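Iota-carrageenase (Alteromonas sp., PDB 1H80) hydrolyses the internal 1,4-beta linkages of iota-carrageenans, sulfated galactans of red algal cell walls, with inversion of the anomeric configuration. Local coordinates at residues L161-E166 against Q195-D200; L58-G63 against S82-K87; V351-V356 against Y419-F424. All coordinates share one frame; numbering follows the deposited sequence.

Interaction 1 of 3, residues L161-E166 against Q195-D200; sequences LVDVTE and QTYGAD
Val162 carries CG1 anti to its backbone N (chi1 -172°), and this branch meets Ala199 CB at 3.7 Å. Its CG2 sits beside the N and faces Thr196 CG2; the two side chains lie side by side and point the same way. Tyr197 has CG anti to its carbonyl carbon (chi1 -60°), which starts the ring on its way to Asp163. Carboxylate and ring planes are only 19° apart, and Asp163 OD1 comes within 3.4 Å of Tyr197 CD2. OD1 takes a bond from the backbone N of the next residue, Val164, at 2.7 Å on its anti side; a further bond from Asn221 is weak. At the ring edge lie Leu161 CD2 and Val162 O.

The backbones run parallel here. Val162 N gives a bond to Gln195 O at 3.0 Å. Val162 O accepts twice, from Tyr197 N at 2.8 Å and from the more distant Gly198 N, which arrive from opposite faces of its plane. Val162 is the centre of an inverse gamma turn. Beyond it the two backbones are joined through a water that donates to both Asp163 O and Gly198 O. Val164 CG1 packs on Gly198 CA at 3.9 Å, so close that a beta carbon on Gly198 would clash with it. Nearby, Asp200 forms salt bridges with Arg175 and Arg233 where the chain turns a corner. Parallel strands one coil apart, in register and with bridged side chains on the same face of the sheet, are characteristic of the right-handed parallel beta-helix of the pectate lyase-like enzymes.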
loop_
_atom_site.group_PDB
_atom_site.type_symbol
_atom_site.label_atom_id
_atom_site.label_comp_id
_atom_site.label_asym_id
_atom_site.label_seq_id
_atom_site.Cartn_x
_atom_site.Cartn_y
_atom_site.Cartn_z
ATOM N N LEU A 161 -0.613 5.073 -4.702
ATOM C CA LEU A 161 -1.300 5.872 -3.705
ATOM C C LEU A 161 -2.731 6.100 -4.161
ATOM O O LEU A 161 -2.974 6.848 -5.104
ATOM C CB LEU A 161 -0.581 7.213 -3.537
ATOM C CG LEU A 161 0.913 7.109 -3.220
ATOM C CD1 LEU A 161 1.556 8.484 -3.281
ATOM C CD2 LEU A 161 1.100 6.485 -1.844
ATOM N N VAL A 162 -3.672 5.427 -3.503
ATOM C CA VAL A 162 -5.093 5.561 -3.824
ATOM C C VAL A 162 -5.493 6.715 -2.918
ATOM O O VAL A 162 -6.096 6.533 -1.860
ATOM C CB VAL A 162 -5.848 4.266 -3.464
ATOM C CG1 VAL A 162 -7.279 4.334 -3.966
ATOM C CG2 VAL A 162 -5.134 3.069 -4.090
ATOM N N ASP A 163 -5.143 7.912 -3.376
ATOM C CA ASP A 163 -5.309 9.140 -2.612
ATOM C C ASP A 163 -6.497 10.050 -2.878
ATOM O O ASP A 163 -7.370 9.771 -3.702
ATOM C CB ASP A 163 -4.031 9.966 -2.770
ATOM C CG ASP A 163 -3.510 10.501 -1.453
ATOM O OD1 ASP A 163 -4.330 10.845 -0.580
ATOM O OD2 ASP A 163 -2.271 10.588 -1.300
ATOM N N VAL A 164 -6.494 11.162 -2.151
ATOM C CA VAL A 164 -7.527 12.177 -2.270
ATOM C C VAL A 164 -6.875 13.428 -2.843
ATOM O O VAL A 164 -5.651 13.584 -2.790
ATOM C CB VAL A 164 -8.152 12.521 -0.889
ATOM C CG1 VAL A 164 -8.752 11.274 -0.265
ATOM C CG2 VAL A 164 -7.101 13.119 0.037
ATOM N N THR A 165 -7.691 14.302 -3.419
ATOM C CA THR A 165 -7.198 15.553 -3.976
ATOM C C THR A 165 -8.232 16.632 -3.706
ATOM O O THR A 165 -9.430 16.357 -3.674
ATOM C CB THR A 165 -6.954 15.467 -5.502
ATOM O OG1 THR A 165 -8.181 15.159 -6.176
ATOM C CG2 THR A 165 -5.926 14.405 -5.815
ATOM N N GLU A 166 -7.760 17.856 -3.496
ATOM C CA GLU A 166 -8.639 18.981 -3.217
ATOM C C GLU A 166 -9.049 19.736 -4.475
ATOM O O GLU A 166 -8.219 20.024 -5.341
ATOM C CB GLU A 166 -7.951 19.957 -2.257
ATOM N N GLN A 195 -1.257 1.897 -0.777
ATOM C CA GLN A 195 -1.676 2.560 0.448
ATOM C C GLN A 195 -2.952 3.269 0.032
ATOM O O GLN A 195 -2.966 4.005 -0.956
ATOM C CB GLN A 195 -0.672 3.565 1.010
ATOM C CG GLN A 195 -1.247 4.167 2.300
ATOM C CD GLN A 195 -0.216 4.645 3.298
ATOM O OE1 GLN A 195 -0.571 5.110 4.387
ATOM N NE2 GLN A 195 1.054 4.540 2.947
ATOM N N THR A 196 -4.027 3.028 0.777
ATOM C CA THR A 196 -5.324 3.614 0.463
ATOM C C THR A 196 -5.741 4.705 1.433
ATOM O O THR A 196 -5.657 4.531 2.645
ATOM C CB THR A 196 -6.428 2.550 0.485
ATOM O OG1 THR A 196 -6.600 2.067 1.827
ATOM C CG2 THR A 196 -6.061 1.386 -0.421
ATOM N N TYR A 197 -6.214 5.820 0.889
ATOM C CA TYR A 197 -6.671 6.942 1.700
ATOM C C TYR A 197 -8.156 7.180 1.452
ATOM O O TYR A 197 -8.959 7.219 2.384
ATOM C CB TYR A 197 -5.871 8.187 1.337
ATOM C CG TYR A 197 -4.391 8.014 1.574
ATOM C CD1 TYR A 197 -3.864 8.059 2.863
ATOM C CD2 TYR A 197 -3.521 7.782 0.511
ATOM C CE1 TYR A 197 -2.500 7.880 3.086
ATOM C CE2 TYR A 197 -2.158 7.596 0.721
ATOM C CZ TYR A 197 -1.655 7.649 2.011
ATOM O OH TYR A 197 -0.307 7.470 2.214
ATOM N N GLY A 198 -8.512 7.337 0.181
ATOM C CA GLY A 198 -9.898 7.554 -0.183
ATOM C C GLY A 198 -10.203 6.637 -1.347
ATOM O O GLY A 198 -9.462 6.615 -2.331
ATOM N N ALA A 199 -11.280 5.870 -1.242
ATOM C CA ALA A 199 -11.630 4.951 -2.314
ATOM C C ALA A 199 -13.014 4.358 -2.135
ATOM O O ALA A 199 -13.466 4.118 -1.019
ATOM C CB ALA A 199 -10.595 3.829 -2.389
ATOM N N ASP A 200 -13.683 4.128 -3.257
ATOM C CA ASP A 200 -15.005 3.530 -3.250
ATOM C C ASP A 200 -15.082 2.521 -4.380
ATOM O O ASP A 200 -14.746 2.833 -5.518
ATOM C CB ASP A 200 -16.084 4.593 -3.454
ATOM C CG ASP A 200 -16.400 5.357 -2.187
ATOM O OD1 ASP A 200 -17.125 4.812 -1.325
ATOM O OD2 ASP A 200 -15.920 6.499 -2.051
HETATM O O HOH W 1 -8.379 7.467 -4.689
#

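Interaction 2 of 3, residues L58-G63 against S82-K87; sequences LLIPNG and SDVIIK. With CA (calcium ion), chain C.
Asn62 reaches Asp83 with its side-chain oxygen. OD1 accepts Asp83 N at 2.8 Å, the donor tilted 34° from the amide plane and the bond rather bent. Val84 N is also close to OD1, but its angle is too poor for a bond. Asn62 N is satisfied by the carboxylate of Glu81. Gly63 O takes Ile85 N at 3.0 Å in a nearly straight bond, and the same oxygen receives a CA-H...O contact from Val84. At the backbone angles of Gly63 a side chain would press on the carbonyl oxygen of Asn62. Pro61 O is hydrogen-bonded by the hydroxyl of Tyr65 and touches Val84 CG2 at 3.2 Å. Val84 CG1 packs on Ile60 CG2 at 4.2 Å.

Ser82 gives both O (2.3 Å) and OG (2.5 Å) to the calcium ion. Four waters and the oxygens Asn118 OD1 and Gly119 O complete eight ligands. One of these waters also donates to Asp83 OD1, at 2.7 Å. Asp83 is therefore tied to Asn62 through its N and to the metal through a water.

The contact joins the loop after strand 56-60 to the loop leading into strand 85-88, Asn62 beside Val84, and fits a corner of the beta-helix. Helix 39-50 covers Leu58, strand 64-71 runs beside Ile85 and Ile86, and Phe120 of strand 120-123 packs on Val84 and Ile86.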
loop_
_atom_site.group_PDB
_atom_site.type_symbol
_atom_site.label_atom_id
_atom_site.label_comp_id
_atom_site.label_asym_id
_atom_site.label_seq_id
_atom_site.Cartn_x
_atom_site.Cartn_y
_atom_site.Cartn_z
ATOM N N LEU A 58 -2.775 3.543 -26.409
ATOM C CA LEU A 58 -1.406 3.950 -26.661
ATOM C C LEU A 58 -0.535 2.752 -26.343
ATOM O O LEU A 58 -0.616 2.188 -25.250
ATOM C CB LEU A 58 -0.999 5.114 -25.757
ATOM C CG LEU A 58 0.477 5.491 -25.905
ATOM C CD1 LEU A 58 0.728 6.039 -27.308
ATOM C CD2 LEU A 58 0.854 6.525 -24.856
ATOM N N LEU A 59 0.286 2.344 -27.300
ATOM C CA LEU A 59 1.176 1.226 -27.069
ATOM C C LEU A 59 2.554 1.766 -26.737
ATOM O O LEU A 59 3.065 2.625 -27.450
ATOM C CB LEU A 59 1.291 0.342 -28.316
ATOM C CG LEU A 59 2.222 -0.868 -28.159
ATOM C CD1 LEU A 59 1.631 -1.850 -27.150
ATOM C CD2 LEU A 59 2.408 -1.551 -29.498
ATOM N N ILE A 60 3.125 1.293 -25.636
ATOM C CA ILE A 60 4.480 1.671 -25.258
ATOM C C ILE A 60 5.254 0.418 -25.647
ATOM O O ILE A 60 5.184 -0.606 -24.968
ATOM C CB ILE A 60 4.614 1.934 -23.751
ATOM C CG1 ILE A 60 3.779 3.157 -23.372
ATOM C CG2 ILE A 60 6.077 2.163 -23.390
ATOM C CD1 ILE A 60 3.915 3.570 -21.915
ATOM N N PRO A 61 5.988 0.479 -26.766
ATOM C CA PRO A 61 6.770 -0.645 -27.276
ATOM C C PRO A 61 8.032 -0.949 -26.497
ATOM O O PRO A 61 8.537 -0.108 -25.757
ATOM C CB PRO A 61 7.062 -0.226 -28.711
ATOM C CG PRO A 61 7.281 1.238 -28.563
ATOM C CD PRO A 61 6.172 1.672 -27.614
ATOM N N ASN A 62 8.541 -2.160 -26.678
ATOM C CA ASN A 62 9.741 -2.583 -25.980
ATOM C C ASN A 62 10.861 -1.559 -26.051
ATOM O O ASN A 62 11.153 -0.998 -27.107
ATOM C CB ASN A 62 10.216 -3.931 -26.517
ATOM C CG ASN A 62 9.311 -5.059 -26.089
ATOM O OD1 ASN A 62 8.780 -5.041 -24.979
ATOM N ND2 ASN A 62 9.137 -6.052 -26.952
ATOM N N GLY A 63 11.473 -1.325 -24.899
ATOM C CA GLY A 63 12.555 -0.370 -24.791
ATOM C C GLY A 63 12.602 0.142 -23.370
ATOM O O GLY A 63 11.821 -0.295 -22.519
ATOM N N SER A 82 5.828 -6.420 -23.088
ATOM C CA SER A 82 6.443 -7.211 -22.030
ATOM C C SER A 82 7.914 -7.040 -21.669
ATOM O O SER A 82 8.325 -7.447 -20.579
ATOM C CB SER A 82 6.160 -8.690 -22.294
ATOM O OG SER A 82 6.496 -9.479 -21.168
ATOM N N ASP A 83 8.712 -6.460 -22.559
ATOM C CA ASP A 83 10.128 -6.272 -22.252
ATOM C C ASP A 83 10.439 -4.820 -21.931
ATOM O O ASP A 83 11.601 -4.427 -21.826
ATOM C CB ASP A 83 10.998 -6.748 -23.417
ATOM C CG ASP A 83 10.893 -8.242 -23.642
ATOM O OD1 ASP A 83 11.006 -8.998 -22.653
ATOM O OD2 ASP A 83 10.704 -8.663 -24.805
ATOM N N VAL A 84 9.393 -4.022 -21.764
ATOM C CA VAL A 84 9.568 -2.614 -21.453
ATOM C C VAL A 84 10.112 -2.406 -20.050
ATOM O O VAL A 84 9.775 -3.136 -19.120
ATOM C CB VAL A 84 8.233 -1.847 -21.572
ATOM C CG1 VAL A 84 8.363 -0.448 -20.951
ATOM C CG2 VAL A 84 7.848 -1.727 -23.035
ATOM N N ILE A 85 10.980 -1.412 -19.919
ATOM C CA ILE A 85 11.542 -1.051 -18.632
ATOM C C ILE A 85 11.260 0.434 -18.499
ATOM O O ILE A 85 11.607 1.224 -19.381
ATOM C CB ILE A 85 13.062 -1.279 -18.567
ATOM C CG1 ILE A 85 13.372 -2.770 -18.709
ATOM C CG2 ILE A 85 13.599 -0.747 -17.244
ATOM C CD1 ILE A 85 14.852 -3.088 -18.791
ATOM N N ILE A 86 10.585 0.805 -17.420
ATOM C CA ILE A 86 10.266 2.199 -17.172
ATOM C C ILE A 86 11.031 2.655 -15.942
ATOM O O ILE A 86 10.976 2.019 -14.889
ATOM C CB ILE A 86 8.751 2.398 -16.947
ATOM C CG1 ILE A 86 8.010 2.216 -18.273
ATOM C CG2 ILE A 86 8.481 3.780 -16.375
ATOM C CD1 ILE A 86 6.494 2.234 -18.144
ATOM N N LYS A 87 11.756 3.755 -16.091
ATOM C CA LYS A 87 12.542 4.311 -14.997
ATOM C C LYS A 87 12.128 5.754 -14.762
ATOM O O LYS A 87 11.669 6.434 -15.674
ATOM C CB LYS A 87 14.034 4.266 -15.338
ATOM C CG LYS A 87 14.589 2.873 -15.559
ATOM C CD LYS A 87 16.073 2.939 -15.878
ATOM C CE LYS A 87 16.686 1.558 -15.952
ATOM N NZ LYS A 87 18.163 1.641 -16.122
HETATM CA CA CA C . 7.964 -9.252 -19.146
HETATM O O HOH W 2 9.458 -10.149 -20.699
HETATM O O HOH W 3 9.587 -7.850 -17.992
HETATM O O HOH W 4 9.518 -10.956 -18.020
HETATM O O HOH W 5 7.644 -9.705 -16.668
#

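Interaction 3 of 3, residues V351-V356 against Y419-F424; sequences VKVFDV and YDVKTF. With CA (calcium ion), chain E.
Phe424 stacks on Phe354 where two parallel strands of the beta-helix lie side by side. The segments of strands 351-359 and 421-429 run 19° apart, with axes 4.7 Å apart at closest. Four bonds join them in alternation: Lys422 N to Val351 O, Val353 N to Lys422 O, Phe424 N to Val353 O and Asp355 N to Phe424 O. Val353 N lies 2.8 Å from Lys422 O, nearly in line with the carbonyl.

The side chain of Phe424 can be followed outward. CB lies 3.9 Å from Phe354 CD2. CG, placed anti to the carbonyl carbon (chi1 -57°), lies near both CD2 and CE2 of Phe354. CD1 sits 3.8 Å from Phe354 CE2, over the rim of that ring, and Val353 O approaches in the ring plane of Phe424. Further out, CE1 meets Lys352 CB and CG, both at 4.0 Å. The two rings form an offset stack, planes 12° apart and centroids 4.7 Å apart. An alanine at Phe424 would probably leave one face of Phe354 without its stacking mate and open a gap beside the Lys352 chain.

Lys352 and Lys422 share the face of the two rings. The other face holds Val351, Val353, Val421 and Thr423. There Val421 CG1 touches both Val351 CG1 and Val353 CG2. Phe251 of strand 250-252 packs on Val351 and Val421, and Val275 of strand 275-277 on Val353, from another sheet of the beta-helix.

At the N-terminal part of the 419-424 segment, Tyr419 O and Asp420 OD1 bind a calcium ion, with Thr411 and Asp418 as further ligands. Asp420 O does not bind it; a water donates to this oxygen at 2.6 Å and accepts from Val351 N.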
loop_
_atom_site.group_PDB
_atom_site.type_symbol
_atom_site.label_atom_id
_atom_site.label_comp_id
_atom_site.label_asym_id
_atom_site.label_seq_id
_atom_site.Cartn_x
_atom_site.Cartn_y
_atom_site.Cartn_z
ATOM N N VAL A 351 -15.821 -5.976 8.115
ATOM C CA VAL A 351 -14.579 -6.456 7.527
ATOM C C VAL A 351 -14.448 -7.955 7.720
ATOM O O VAL A 351 -14.514 -8.457 8.842
ATOM C CB VAL A 351 -13.347 -5.783 8.170
ATOM C CG1 VAL A 351 -12.068 -6.381 7.594
ATOM C CG2 VAL A 351 -13.389 -4.281 7.931
ATOM N N LYS A 352 -14.268 -8.668 6.615
ATOM C CA LYS A 352 -14.103 -10.110 6.655
ATOM C C LYS A 352 -12.928 -10.490 5.777
ATOM O O LYS A 352 -12.798 -10.005 4.653
ATOM C CB LYS A 352 -15.367 -10.815 6.165
ATOM C CG LYS A 352 -16.570 -10.577 7.053
ATOM C CD LYS A 352 -17.770 -11.373 6.582
ATOM C CE LYS A 352 -18.998 -11.041 7.414
ATOM N NZ LYS A 352 -20.198 -11.795 6.959
ATOM N N VAL A 353 -12.065 -11.341 6.317
ATOM C CA VAL A 353 -10.887 -11.819 5.608
ATOM C C VAL A 353 -10.967 -13.341 5.589
ATOM O O VAL A 353 -10.908 -13.983 6.640
ATOM C CB VAL A 353 -9.596 -11.386 6.331
ATOM C CG1 VAL A 353 -8.378 -11.844 5.546
ATOM C CG2 VAL A 353 -9.589 -9.872 6.511
ATOM N N PHE A 354 -11.107 -13.913 4.396
ATOM C CA PHE A 354 -11.215 -15.362 4.247
ATOM C C PHE A 354 -9.940 -15.997 3.711
ATOM O O PHE A 354 -9.272 -15.430 2.847
ATOM C CB PHE A 354 -12.356 -15.726 3.289
ATOM C CG PHE A 354 -13.694 -15.170 3.681
ATOM C CD1 PHE A 354 -14.022 -13.849 3.404
ATOM C CD2 PHE A 354 -14.638 -15.978 4.308
ATOM C CE1 PHE A 354 -15.274 -13.336 3.742
ATOM C CE2 PHE A 354 -15.891 -15.479 4.650
ATOM C CZ PHE A 354 -16.212 -14.153 4.367
ATOM N N ASP A 355 -9.625 -17.185 4.223
ATOM C CA ASP A 355 -8.457 -17.957 3.806
ATOM C C ASP A 355 -7.133 -17.223 3.979
ATOM O O ASP A 355 -6.618 -16.601 3.050
ATOM C CB ASP A 355 -8.613 -18.404 2.349
ATOM C CG ASP A 355 -9.915 -19.147 2.104
ATOM O OD1 ASP A 355 -10.292 -19.992 2.945
ATOM O OD2 ASP A 355 -10.559 -18.892 1.063
ATOM N N VAL A 356 -6.582 -17.320 5.182
ATOM C CA VAL A 356 -5.323 -16.673 5.516
ATOM C C VAL A 356 -4.272 -17.744 5.777
ATOM O O VAL A 356 -4.507 -18.682 6.537
ATOM C CB VAL A 356 -5.477 -15.799 6.780
ATOM C CG1 VAL A 356 -4.168 -15.103 7.099
ATOM C CG2 VAL A 356 -6.588 -14.775 6.572
ATOM N N TYR A 419 -13.491 -1.760 16.198
ATOM C CA TYR A 419 -14.029 -2.328 14.979
ATOM C C TYR A 419 -13.479 -3.740 14.922
ATOM O O TYR A 419 -12.490 -4.052 15.592
ATOM C CB TYR A 419 -13.620 -1.513 13.742
ATOM C CG TYR A 419 -12.153 -1.552 13.385
ATOM C CD1 TYR A 419 -11.230 -0.721 14.023
ATOM C CD2 TYR A 419 -11.687 -2.418 12.397
ATOM C CE1 TYR A 419 -9.873 -0.755 13.679
ATOM C CE2 TYR A 419 -10.345 -2.461 12.049
ATOM C CZ TYR A 419 -9.443 -1.630 12.690
ATOM O OH TYR A 419 -8.111 -1.685 12.351
ATOM N N ASP A 420 -14.121 -4.601 14.147
ATOM C CA ASP A 420 -13.669 -5.976 14.065
ATOM C C ASP A 420 -13.292 -6.440 12.676
ATOM O O ASP A 420 -13.999 -6.195 11.701
ATOM C CB ASP A 420 -14.733 -6.923 14.618
ATOM C CG ASP A 420 -15.103 -6.616 16.054
ATOM O OD1 ASP A 420 -14.188 -6.387 16.875
ATOM O OD2 ASP A 420 -16.312 -6.617 16.358
ATOM N N VAL A 421 -12.152 -7.106 12.599
ATOM C CA VAL A 421 -11.679 -7.667 11.349
ATOM C C VAL A 421 -11.844 -9.161 11.582
ATOM O O VAL A 421 -11.020 -9.790 12.246
ATOM C CB VAL A 421 -10.197 -7.325 11.100
ATOM C CG1 VAL A 421 -9.689 -8.070 9.874
ATOM C CG2 VAL A 421 -10.045 -5.821 10.902
ATOM N N LYS A 422 -12.933 -9.716 11.067
ATOM C CA LYS A 422 -13.210 -11.132 11.238
ATOM C C LYS A 422 -12.390 -11.957 10.259
ATOM O O LYS A 422 -12.398 -11.696 9.058
ATOM C CB LYS A 422 -14.704 -11.410 11.034
ATOM C CG LYS A 422 -15.614 -10.732 12.059
ATOM C CD LYS A 422 -17.039 -11.266 11.962
ATOM C CE LYS A 422 -17.920 -10.770 13.105
ATOM N NZ LYS A 422 -18.733 -9.571 12.750
ATOM N N THR A 423 -11.672 -12.943 10.780
ATOM C CA THR A 423 -10.855 -13.804 9.937
ATOM C C THR A 423 -11.436 -15.210 9.907
ATOM O O THR A 423 -11.967 -15.697 10.910
ATOM C CB THR A 423 -9.408 -13.869 10.449
ATOM O OG1 THR A 423 -9.394 -14.407 11.776
ATOM C CG2 THR A 423 -8.791 -12.480 10.461
ATOM N N PHE A 424 -11.345 -15.852 8.749
ATOM C CA PHE A 424 -11.861 -17.203 8.576
ATOM C C PHE A 424 -10.806 -18.095 7.942
ATOM O O PHE A 424 -10.037 -17.649 7.087
ATOM C CB PHE A 424 -13.110 -17.197 7.689
ATOM C CG PHE A 424 -14.213 -16.309 8.194
ATOM C CD1 PHE A 424 -14.164 -14.933 7.998
ATOM C CD2 PHE A 424 -15.305 -16.852 8.865
ATOM C CE1 PHE A 424 -15.185 -14.108 8.462
ATOM C CE2 PHE A 424 -16.333 -16.034 9.333
ATOM C CZ PHE A 424 -16.273 -14.661 9.131
HETATM CA CA CA E . -12.002 -5.450 17.515
HETATM O O HOH W 6 -16.478 -6.330 10.859
HETATM O O HOH W 7 -11.325 -7.351 15.996
#

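In the fold
All three contacts join successive coils of one beta-helix and follow each other along the chain. Interaction 2 lies toward one end, interaction 1 near the middle and interaction 3 on the far side of the chain's centre from interaction 2. The centres of interactions 1 and 2 are 27 Å apart, those of 1 and 3 are 23 Å apart, and those of 2 and 3 are 39 Å apart. None touches another; even interactions 1 and 3 keep their nearest atoms about 11 Å apart. Interactions 2 and 3 each supply ligands to a calcium ion. Bound sodium ions lie about 7 Å from the Leu161 side chain and about 5 Å from that of Pro61.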